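Local coordinates for protein GH26A (Muricauda sp. MAR_2010_75, PDB 6Q75) that is a family 26 glycoside hydrolase that probably cleaves beta-linked polysaccharides such as beta-mannans, at residues E177-W182 and Y232-F237. Numbering follows the deposited sequence.
Sequences EMNGVW and YDYKDF
Loops that follow strands 170-173 and 214-221 of the (beta/alpha)8 barrel meet where N179, in the type I turn from E177 to G180, holds the backbone N and O of Y232. Y232 N donates to N179 O at 2.9 Å, from above the carbonyl plane, while N179 ND2 returns a nearly straight bond (170°) to Y232 O, lying in both the carbonyl and amide planes. With CG tucked between its own N and carbonyl carbon (chi1 57°), N179 turns its amide back to the Y232 carbonyl; ND2 also bonds N221 O. The F237 ring packs against the turn: N179 CA sits over one face, 3.9 Å from the centroid, as a CH-pi contact, and M178 CG touches F237 CB at 3.7 Å, the two side chains running in opposite directions. Farther out, V181 CG1 packs obliquely on Y232 CE2. Two residues before N179 is E177, whose place just after the fourth barrel strand is consistent with that of the acid/base glutamate of family 26 enzymes. Its OE1 accepts W182 NE1 at 2.9 Å on the anti side of the carboxylate and also hydrogen-bonds the amine of a Tris molecule, probably from the crystallisation liquor.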
loop_
_atom_site.group_PDB
_atom_site.type_symbol
_atom_site.label_atom_id
_atom_site.label_comp_id
_atom_site.label_asym_id
_atom_site.label_seq_id
_atom_site.Cartn_x
_atom_site.Cartn_y
_atom_site.Cartn_z
ATOM N N GLU A 177 4.652 -2.046 6.389
ATOM C CA GLU A 177 5.015 -1.954 7.821
ATOM C C GLU A 177 6.251 -2.811 8.136
ATOM O O GLU A 177 6.393 -3.387 9.220
ATOM C CB GLU A 177 3.817 -2.324 8.710
ATOM C CG GLU A 177 2.680 -1.276 8.566
ATOM C CD GLU A 177 1.424 -1.550 9.415
ATOM O OE1 GLU A 177 1.389 -2.521 10.215
ATOM O OE2 GLU A 177 0.468 -0.748 9.305
ATOM N N MET A 178 7.193 -2.827 7.197
ATOM C CA MET A 178 8.344 -3.720 7.304
ATOM C C MET A 178 9.334 -3.279 8.369
ATOM O O MET A 178 10.199 -4.079 8.752
ATOM C CB MET A 178 9.040 -3.810 5.943
ATOM C CG MET A 178 9.863 -2.566 5.563
ATOM S SD MET A 178 8.893 -1.074 5.198
ATOM C CE MET A 178 8.120 -1.449 3.644
ATOM N N ASN A 179 9.225 -2.034 8.863
ATOM C CA ASN A 179 10.081 -1.605 9.960
ATOM C C ASN A 179 9.512 -2.011 11.309
ATOM O O ASN A 179 10.193 -1.853 12.329
ATOM C CB ASN A 179 10.325 -0.081 9.907
ATOM C CG ASN A 179 9.035 0.731 9.926
ATOM O OD1 ASN A 179 8.017 0.313 9.385
ATOM N ND2 ASN A 179 9.078 1.910 10.568
ATOM N N GLY A 180 8.300 -2.570 11.327
ATOM C CA GLY A 180 7.727 -3.045 12.569
ATOM C C GLY A 180 8.204 -4.440 12.905
ATOM O O GLY A 180 8.746 -5.171 12.061
ATOM N N VAL A 181 7.981 -4.830 14.169
ATOM C CA VAL A 181 8.390 -6.151 14.630
ATOM C C VAL A 181 7.280 -7.193 14.516
ATOM O O VAL A 181 7.526 -8.377 14.792
ATOM C CB VAL A 181 8.902 -6.117 16.088
ATOM C CG1 VAL A 181 10.089 -5.158 16.206
ATOM C CG2 VAL A 181 7.764 -5.695 17.071
ATOM N N TRP A 182 6.091 -6.822 14.050
ATOM C CA TRP A 182 4.953 -7.722 14.197
ATOM C C TRP A 182 4.758 -8.697 13.040
ATOM O O TRP A 182 4.325 -9.831 13.279
ATOM C CB TRP A 182 3.666 -6.920 14.397
ATOM C CG TRP A 182 3.514 -5.668 13.574
ATOM C CD1 TRP A 182 2.868 -5.552 12.371
ATOM C CD2 TRP A 182 3.978 -4.352 13.913
ATOM N NE1 TRP A 182 2.894 -4.235 11.946
ATOM C CE2 TRP A 182 3.577 -3.485 12.869
ATOM C CE3 TRP A 182 4.711 -3.828 14.982
ATOM C CZ2 TRP A 182 3.883 -2.116 12.867
ATOM C CZ3 TRP A 182 5.000 -2.460 14.998
ATOM C CH2 TRP A 182 4.595 -1.622 13.938
ATOM N N TYR A 232 11.165 0.529 13.610
ATOM C CA TYR A 232 12.486 1.124 13.596
ATOM C C TYR A 232 12.593 2.168 12.486
ATOM O O TYR A 232 11.627 2.467 11.780
ATOM C CB TYR A 232 13.529 0.001 13.500
ATOM C CG TYR A 232 13.515 -0.819 14.786
ATOM C CD1 TYR A 232 13.964 -0.261 15.975
ATOM C CD2 TYR A 232 13.003 -2.106 14.819
ATOM C CE1 TYR A 232 13.934 -0.980 17.165
ATOM C CE2 TYR A 232 12.974 -2.835 16.001
ATOM C CZ TYR A 232 13.444 -2.261 17.170
ATOM O OH TYR A 232 13.420 -2.963 18.358
ATOM N N ASP A 233 13.784 2.748 12.355
ATOM C CA ASP A 233 14.002 3.859 11.438
ATOM C C ASP A 233 13.690 3.472 9.996
ATOM O O ASP A 233 14.047 2.388 9.528
ATOM C CB ASP A 233 15.452 4.333 11.515
ATOM C CG ASP A 233 15.765 5.095 12.799
ATOM O OD1 ASP A 233 14.853 5.713 13.387
ATOM O OD2 ASP A 233 16.948 5.098 13.198
ATOM N N TYR A 234 13.073 4.408 9.272
ATOM C CA TYR A 234 12.713 4.181 7.875
ATOM C C TYR A 234 13.906 3.717 7.052
ATOM O O TYR A 234 13.804 2.763 6.271
ATOM C CB TYR A 234 12.153 5.470 7.269
ATOM C CG TYR A 234 10.785 5.921 7.807
ATOM C CD1 TYR A 234 9.733 5.021 7.947
ATOM C CD2 TYR A 234 10.554 7.261 8.131
ATOM C CE1 TYR A 234 8.485 5.439 8.374
ATOM C CE2 TYR A 234 9.304 7.694 8.579
ATOM C CZ TYR A 234 8.277 6.771 8.701
ATOM O OH TYR A 234 7.044 7.177 9.130
ATOM N N LYS A 235 15.044 4.404 7.194
ATOM C CA LYS A 235 16.163 4.188 6.276
ATOM C C LYS A 235 16.741 2.787 6.385
ATOM O O LYS A 235 17.308 2.291 5.402
ATOM C CB LYS A 235 17.259 5.223 6.530
ATOM C CG LYS A 235 17.979 5.070 7.849
ATOM C CD LYS A 235 19.150 6.026 7.938
ATOM C CE LYS A 235 19.560 6.255 9.385
ATOM N N ASP A 236 16.560 2.107 7.525
ATOM C CA ASP A 236 17.132 0.776 7.712
ATOM C C ASP A 236 16.467 -0.296 6.861
ATOM O O ASP A 236 16.954 -1.437 6.828
ATOM C CB ASP A 236 17.057 0.361 9.189
ATOM C CG ASP A 236 18.007 1.153 10.068
ATOM O OD1 ASP A 236 18.876 1.875 9.522
ATOM O OD2 ASP A 236 17.928 1.001 11.309
ATOM N N PHE A 237 15.377 0.032 6.172
ATOM C CA PHE A 237 14.640 -0.949 5.392
ATOM C C PHE A 237 14.352 -0.471 3.978
ATOM O O PHE A 237 13.506 -1.070 3.298
ATOM C CB PHE A 237 13.338 -1.305 6.102
ATOM C CG PHE A 237 13.542 -1.686 7.539
ATOM C CD1 PHE A 237 13.509 -0.717 8.528
ATOM C CD2 PHE A 237 13.844 -2.999 7.884
ATOM C CE1 PHE A 237 13.723 -1.058 9.848
ATOM C CE2 PHE A 237 14.055 -3.358 9.202
ATOM C CZ PHE A 237 13.989 -2.380 10.200
#